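PDB 3KXR: magnesium transporter, putative from Shewanella oneidensis MR-1, which probably moves magnesium or another cation across the membrane, the piece here being its intracellular part with a pair of CBS domains. Local coordinates for residues Ala11-Ser14 with Pro15-Ile19; Arg32-Ala35 with Gln36-Glu39; Phe45-Tyr48 with Asp49-Glu53. All blocks are in the same frame, centred on the assembly; numbering follows the deposited sequence.

Contact 1: Ala11-Ser14 with Pro15-Ile19; sequences AQLS and PEDLI
With chi1 at 70°, Ser14 holds OG between its backbone N and its carbonyl carbon, facing the first turn of helix 15-20, while Asp17, its CG set anti to the carbonyl carbon (chi1 -61°), swings its carboxylate back over Ser14. The two form a capping box. Asp17 N donates to Ser14 OG at 3.1 Å, and in return Ser14 N donates to Asp17 OD2 at 2.8 Å, a fairly straight bond (161° at the hydrogen) that reaches the oxygen from above the carboxylate plane. The helix proper starts with Leu18 N bonded to Ser14 O at 3.1 Å. The carboxylate is thus held beside the N-terminal end of the helix, whose dipole would probably stabilise its negative charge. An alkyl branch closes over the same group: Leu13 CD2 lies 3.6 Å from Asp17 OD2, and Leu13 CD1 meets Leu18 CD2 at 4.1 Å, these two leucine side chains crossing at about a right angle. Replacing Asp17 by an alanine would probably leave Ser14 N without its acceptor and set the loop before the helix free to shift. Glu16 OE1 comes to 3.1 Å from Ser14 OG, at best a weak hydrogen bond, while its OE2 forms a salt bridge with Arg44. Gln12 OE1 accepts from Glu84 N of the second subunit. Within the chain, Leu13 and Leu18 rest on Phe29 of helix 27-36, and on helix 39-50 Pro15 packs against Arg44 and Ile19 against Phe45 and Tyr48.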
loop_
_atom_site.group_PDB
_atom_site.type_symbol
_atom_site.label_atom_id
_atom_site.label_comp_id
_atom_site.label_asym_id
_atom_site.label_seq_id
_atom_site.Cartn_x
_atom_site.Cartn_y
_atom_site.Cartn_z
ATOM N N ALA A 11 5.495 -11.077 6.935
ATOM C CA ALA A 11 4.507 -12.085 6.439
ATOM C C ALA A 11 4.240 -13.258 7.437
ATOM O O ALA A 11 3.296 -14.030 7.260
ATOM C CB ALA A 11 4.935 -12.648 5.048
ATOM N N GLN A 12 5.075 -13.377 8.471
ATOM C CA GLN A 12 4.998 -14.462 9.435
ATOM C C GLN A 12 4.324 -14.032 10.738
ATOM O O GLN A 12 4.102 -14.867 11.612
ATOM C CB GLN A 12 6.408 -14.971 9.756
ATOM C CG GLN A 12 6.883 -16.132 8.957
ATOM C CD GLN A 12 8.288 -16.493 9.347
ATOM O OE1 GLN A 12 8.532 -17.449 10.099
ATOM N NE2 GLN A 12 9.236 -15.708 8.864
ATOM N N LEU A 13 4.028 -12.743 10.885
ATOM C CA LEU A 13 3.399 -12.218 12.106
ATOM C C LEU A 13 2.012 -11.671 11.833
ATOM O O LEU A 13 1.853 -10.835 10.982
ATOM C CB LEU A 13 4.232 -11.075 12.678
ATOM C CG LEU A 13 5.413 -11.431 13.578
ATOM C CD1 LEU A 13 5.951 -10.154 14.142
ATOM C CD2 LEU A 13 5.048 -12.379 14.732
ATOM N N SER A 14 1.009 -12.108 12.568
ATOM C CA SER A 14 -0.316 -11.574 12.373
ATOM C C SER A 14 -0.477 -10.246 13.111
ATOM O O SER A 14 0.235 -9.951 14.089
ATOM C CB SER A 14 -1.368 -12.570 12.856
ATOM O OG SER A 14 -1.357 -12.700 14.266
ATOM N N PRO A 15 -1.446 -9.443 12.674
ATOM C CA PRO A 15 -1.718 -8.241 13.436
ATOM C C PRO A 15 -2.070 -8.540 14.900
ATOM O O PRO A 15 -1.781 -7.714 15.775
ATOM C CB PRO A 15 -2.881 -7.584 12.688
ATOM C CG PRO A 15 -3.316 -8.510 11.650
ATOM C CD PRO A 15 -2.403 -9.667 11.574
ATOM N N GLU A 16 -2.653 -9.710 15.163
ATOM C CA GLU A 16 -2.979 -10.134 16.544
ATOM C C GLU A 16 -1.723 -10.377 17.371
ATOM O O GLU A 16 -1.680 -10.078 18.559
ATOM C CB GLU A 16 -3.819 -11.430 16.568
ATOM C CG GLU A 16 -5.236 -11.348 15.924
ATOM C CD GLU A 16 -5.276 -11.640 14.399
ATOM O OE1 GLU A 16 -4.224 -11.699 13.732
ATOM O OE2 GLU A 16 -6.391 -11.797 13.862
ATOM N N ASP A 17 -0.713 -10.958 16.733
ATOM C CA ASP A 17 0.562 -11.146 17.376
ATOM C C ASP A 17 1.087 -9.787 17.808
ATOM O O ASP A 17 1.553 -9.624 18.920
ATOM C CB ASP A 17 1.549 -11.786 16.402
ATOM C CG ASP A 17 1.105 -13.186 15.912
ATOM O OD1 ASP A 17 0.264 -13.859 16.581
ATOM O OD2 ASP A 17 1.633 -13.612 14.850
ATOM N N LEU A 18 1.000 -8.808 16.921
ATOM C CA LEU A 18 1.530 -7.489 17.223
ATOM C C LEU A 18 0.852 -6.913 18.449
ATOM O O LEU A 18 1.526 -6.426 19.341
ATOM C CB LEU A 18 1.397 -6.541 16.031
ATOM C CG LEU A 18 2.251 -6.857 14.793
ATOM C CD1 LEU A 18 1.918 -5.893 13.643
ATOM C CD2 LEU A 18 3.769 -6.808 15.108
ATOM N N ILE A 19 -0.470 -7.039 18.512
ATOM C CA ILE A 19 -1.271 -6.525 19.625
ATOM C C ILE A 19 -0.900 -7.204 20.929
ATOM O O ILE A 19 -0.650 -6.549 21.966
ATOM C CB ILE A 19 -2.791 -6.697 19.375
ATOM C CG1 ILE A 19 -3.261 -5.749 18.266
ATOM C CG2 ILE A 19 -3.593 -6.433 20.654
ATOM C CD1 ILE A 19 -3.392 -4.292 18.705
#

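Contact 2: Arg32-Ala35 with Gln36-Glu39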
loop_
_atom_site.group_PDB
_atom_site.type_symbol
_atom_site.label_atom_id
_atom_site.label_comp_id
_atom_site.label_asym_id
_atom_site.label_seq_id
_atom_site.Cartn_x
_atom_site.Cartn_y
_atom_site.Cartn_z
ATOM N N ARG A 32 6.695 -0.844 10.942
ATOM C CA ARG A 32 7.210 -1.436 9.711
ATOM C C ARG A 32 6.357 -2.658 9.362
ATOM O O ARG A 32 6.054 -2.900 8.198
ATOM C CB ARG A 32 8.696 -1.807 9.822
ATOM C CG ARG A 32 9.650 -0.579 9.771
ATOM C CD ARG A 32 11.167 -0.963 9.662
ATOM N NE ARG A 32 11.431 -2.167 10.468
ATOM C CZ ARG A 32 11.893 -2.184 11.729
ATOM N NH1 ARG A 32 12.171 -1.045 12.372
ATOM N NH2 ARG A 32 12.082 -3.354 12.355
ATOM N N ALA A 33 5.949 -3.403 10.392
ATOM C CA ALA A 33 5.054 -4.566 10.209
ATOM C C ALA A 33 3.701 -4.175 9.573
ATOM O O ALA A 33 3.223 -4.829 8.629
ATOM C CB ALA A 33 4.822 -5.264 11.536
ATOM N N LEU A 34 3.127 -3.086 10.084
ATOM C CA LEU A 34 1.859 -2.590 9.605
ATOM C C LEU A 34 1.957 -2.123 8.150
ATOM O O LEU A 34 1.071 -2.414 7.349
ATOM C CB LEU A 34 1.347 -1.456 10.498
ATOM C CG LEU A 34 0.817 -1.857 11.876
ATOM C CD1 LEU A 34 0.438 -0.577 12.625
ATOM C CD2 LEU A 34 -0.360 -2.851 11.790
ATOM N N ALA A 35 3.028 -1.406 7.827
ATOM C CA ALA A 35 3.276 -0.936 6.467
ATOM C C ALA A 35 3.435 -2.082 5.480
ATOM O O ALA A 35 3.121 -1.944 4.307
ATOM C CB ALA A 35 4.484 -0.063 6.434
ATOM N N GLN A 36 3.888 -3.235 5.947
ATOM C CA GLN A 36 4.153 -4.331 5.024
ATOM C C GLN A 36 2.948 -5.230 4.857
ATOM O O GLN A 36 2.905 -6.044 3.965
ATOM C CB GLN A 36 5.370 -5.134 5.483
ATOM C CG GLN A 36 6.465 -5.308 4.435
ATOM C CD GLN A 36 7.868 -5.390 5.068
ATOM O OE1 GLN A 36 8.217 -4.567 5.932
ATOM N NE2 GLN A 36 8.672 -6.382 4.638
HETATM N N MSE A 37 1.961 -5.072 5.711
HETATM C CA MSE A 37 0.789 -5.932 5.683
HETATM C C MSE A 37 -0.272 -5.408 4.742
HETATM O O MSE A 37 -0.174 -4.298 4.238
HETATM C CB MSE A 37 0.190 -5.983 7.072
HETATM C CG MSE A 37 0.672 -7.093 7.922
HETATM SE SE MSE A 37 0.226 -6.723 9.846
HETATM C CE MSE A 37 -1.093 -5.253 9.693
ATOM N N GLY A 38 -1.320 -6.195 4.537
ATOM C CA GLY A 38 -2.468 -5.758 3.718
ATOM C C GLY A 38 -3.307 -4.754 4.477
ATOM O O GLY A 38 -3.269 -4.711 5.695
ATOM N N GLU A 39 -4.051 -3.932 3.754
ATOM C CA GLU A 39 -4.946 -2.984 4.377
ATOM C C GLU A 39 -5.962 -3.700 5.283
ATOM O O GLU A 39 -6.294 -3.176 6.342
ATOM C CB GLU A 39 -5.653 -2.138 3.318
ATOM C CG GLU A 39 -6.649 -1.123 3.877
ATOM C CD GLU A 39 -6.012 -0.090 4.808
ATOM O OE1 GLU A 39 -4.795 0.165 4.692
ATOM O OE2 GLU A 39 -6.737 0.473 5.651
#
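Leu34 and Met37, a selenomethionine, lie side by side and point the same way, three residues apart where helix 27-36 runs out. They meet through their terminal methyls, Leu34 CD2 and Met37 CE, modelled 3.3 Å apart, closer than methyls normally pack, so the exact placement of CE is doubtful. As modelled, the Met37 chain is extended at chi2 (163°) but turns sharply at chi3 (15°), which folds CE back toward the leucine. Further up the same chain, Met37 CG and SE pass alongside the carbonyl of Ala33, with CG 3.5 Å and SE 3.7 Å from Ala33 O. Met37 CB lies by the same oxygen, at 3.6 Å from Ala33 O, so that three successive atoms of the side chain line one carbonyl. Gln36 leaves the backbone in another direction: its CB packs on Arg32 O at 3.6 Å, and its bent chain carries OE1 to a weak hydrogen bond with Gln43 of the second subunit.

The backbone here is the C-terminal end of one helix in the MgtE intracellular N domain, where i to i-3 bonds appear as the coil tightens. Gln36 N donates to Ala33 O at 3.2 Å, and Met37 N to Leu34 O, also at 3.2 Å. The i to i-4 bond of Gln36 N to Arg32 O is weak. Met37 then leaves helical angles and Gly38 takes the N-cap position of helix 39-50. Leu34 O has a second donor in Arg42 NH1 from that helix, and Met37 packs on the same arginine. Ala35 lies against Glu39 of the second subunit.

Contact 3: Phe45-Tyr48 with Asp49-Glu53; sequences FELY and DQYSE
Tyr51 and Leu47 meet at the C-terminal end of helix 39-50, within the MgtE intracellular N domain, where Tyr51 is the first residue to leave helical angles. From Tyr51, CB passes 3.5 Å from Leu47 O. CG follows, set anti to the carbonyl carbon (chi1 -62°), and the ring leans obliquely past the same oxygen. CD1 is the ring atom that touches both parts of Leu47, its carbonyl oxygen and its CD2 methyl. CE1 goes on to Leu47 CD2 at 4.0 Å, the two side chains crossing at a slant. Gln50 CG sits over the centre of one ring face, 4.0 Å above the plane. Beyond the segments the tyrosine packs against Ala131 and Asp154.

Leu47 O also takes two N-H groups: a bond from Tyr51 N at 2.7 Å and a weak one from Gln50 N. Two residues earlier, Asp49 N donates to Phe45 O at 2.8 Å. Toward solvent, the like-charged Glu46 and Asp49 probably repel mildly, with Glu46 OE1 4.5 Å from Asp49 OD2.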
loop_
_atom_site.group_PDB
_atom_site.type_symbol
_atom_site.label_atom_id
_atom_site.label_comp_id
_atom_site.label_asym_id
_atom_site.label_seq_id
_atom_site.Cartn_x
_atom_site.Cartn_y
_atom_site.Cartn_z
ATOM N N PHE A 45 -5.873 -4.837 12.978
ATOM C CA PHE A 45 -5.058 -4.307 14.045
ATOM C C PHE A 45 -5.721 -3.101 14.764
ATOM O O PHE A 45 -5.718 -3.018 16.003
ATOM C CB PHE A 45 -3.674 -3.936 13.511
ATOM C CG PHE A 45 -2.782 -3.293 14.540
ATOM C CD1 PHE A 45 -1.856 -4.060 15.259
ATOM C CD2 PHE A 45 -2.871 -1.929 14.794
ATOM C CE1 PHE A 45 -1.045 -3.473 16.202
ATOM C CE2 PHE A 45 -2.057 -1.326 15.740
ATOM C CZ PHE A 45 -1.135 -2.094 16.454
ATOM N N GLU A 46 -6.271 -2.172 14.001
ATOM C CA GLU A 46 -6.915 -0.999 14.593
ATOM C C GLU A 46 -8.092 -1.391 15.467
ATOM O O GLU A 46 -8.296 -0.778 16.515
ATOM C CB GLU A 46 -7.375 0.018 13.517
ATOM C CG GLU A 46 -6.207 0.678 12.700
ATOM C CD GLU A 46 -5.118 1.355 13.598
ATOM O OE1 GLU A 46 -5.487 2.045 14.579
ATOM O OE2 GLU A 46 -3.890 1.197 13.341
ATOM N N LEU A 47 -8.840 -2.421 15.060
ATOM C CA LEU A 47 -9.977 -2.889 15.858
ATOM C C LEU A 47 -9.531 -3.564 17.155
ATOM O O LEU A 47 -10.099 -3.301 18.226
ATOM C CB LEU A 47 -10.847 -3.844 15.074
ATOM C CG LEU A 47 -11.670 -3.202 13.949
ATOM C CD1 LEU A 47 -12.155 -4.290 13.022
ATOM C CD2 LEU A 47 -12.833 -2.350 14.454
ATOM N N TYR A 48 -8.538 -4.439 17.053
ATOM C CA TYR A 48 -7.967 -5.078 18.230
ATOM C C TYR A 48 -7.337 -4.031 19.157
ATOM O O TYR A 48 -7.377 -4.142 20.365
ATOM C CB TYR A 48 -6.910 -6.089 17.835
ATOM C CG TYR A 48 -7.428 -7.476 17.583
ATOM C CD1 TYR A 48 -6.976 -8.561 18.325
ATOM C CD2 TYR A 48 -8.364 -7.711 16.616
ATOM C CE1 TYR A 48 -7.466 -9.846 18.100
ATOM C CE2 TYR A 48 -8.855 -9.001 16.381
ATOM C CZ TYR A 48 -8.403 -10.047 17.125
ATOM O OH TYR A 48 -8.883 -11.295 16.870
ATOM N N ASP A 49 -6.789 -2.990 18.571
ATOM C CA ASP A 49 -6.172 -1.958 19.353
ATOM C C ASP A 49 -7.196 -1.105 20.058
ATOM O O ASP A 49 -6.922 -0.550 21.123
ATOM C CB ASP A 49 -5.295 -1.096 18.448
ATOM C CG ASP A 49 -4.397 -0.155 19.218
ATOM O OD1 ASP A 49 -3.890 -0.502 20.310
ATOM O OD2 ASP A 49 -4.169 0.946 18.694
ATOM N N GLN A 50 -8.384 -0.986 19.484
ATOM C CA GLN A 50 -9.395 -0.152 20.104
ATOM C C GLN A 50 -10.305 -0.943 21.017
ATOM O O GLN A 50 -10.752 -0.414 22.009
ATOM C CB GLN A 50 -10.223 0.566 19.064
ATOM C CG GLN A 50 -11.223 1.539 19.684
ATOM C CD GLN A 50 -12.023 2.311 18.640
ATOM O OE1 GLN A 50 -11.866 2.098 17.427
ATOM N NE2 GLN A 50 -12.893 3.204 19.104
ATOM N N TYR A 51 -10.582 -2.200 20.684
ATOM C CA TYR A 51 -11.571 -2.989 21.419
ATOM C C TYR A 51 -10.921 -4.184 22.087
ATOM O O TYR A 51 -10.113 -4.893 21.482
ATOM C CB TYR A 51 -12.714 -3.463 20.491
ATOM C CG TYR A 51 -13.499 -2.321 19.878
ATOM C CD1 TYR A 51 -13.357 -1.982 18.527
ATOM C CD2 TYR A 51 -14.352 -1.550 20.659
ATOM C CE1 TYR A 51 -14.069 -0.902 17.973
ATOM C CE2 TYR A 51 -15.081 -0.475 20.110
ATOM C CZ TYR A 51 -14.926 -0.154 18.779
ATOM O OH TYR A 51 -15.623 0.909 18.276
ATOM N N SER A 52 -11.303 -4.422 23.332
ATOM C CA SER A 52 -10.689 -5.467 24.136
ATOM C C SER A 52 -11.303 -6.805 23.773
ATOM O O SER A 52 -12.229 -6.871 22.959
ATOM C CB SER A 52 -10.868 -5.155 25.615
ATOM O OG SER A 52 -12.242 -4.971 25.902
ATOM N N GLU A 53 -10.793 -7.862 24.392
ATOM C CA GLU A 53 -11.024 -9.222 23.920
ATOM C C GLU A 53 -12.452 -9.694 24.018
ATOM O O GLU A 53 -12.826 -10.621 23.332
ATOM C CB GLU A 53 -10.136 -10.199 24.685
ATOM C CG GLU A 53 -10.534 -10.352 26.166
ATOM C CD GLU A 53 -9.594 -11.264 26.969
ATOM O OE1 GLU A 53 -8.728 -11.971 26.368
ATOM O OE2 GLU A 53 -9.737 -11.261 28.223
#

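The three contacts follow one another along the chain without overlap, all within the MgtE intracellular N domain: contact 1 starts helix 15-20, contact 2 ends helix 27-36 and leads into helix 39-50, and contact 3 ends helix 39-50. The centres of contacts 1 and 2 lie about 10 Å apart, those of contacts 1 and 3 about 13 Å, and those of contacts 2 and 3 about 16 Å. Leu18 packs on Ala33 and Leu34, Glu16 on Tyr48, and Leu34 on Phe45, joining the three helices in one small bundle. Contacts 1 and 2 also touch the second subunit, whereas contact 3, touched by no other subunit, precedes the part of the chain that leads on to the CBS pair.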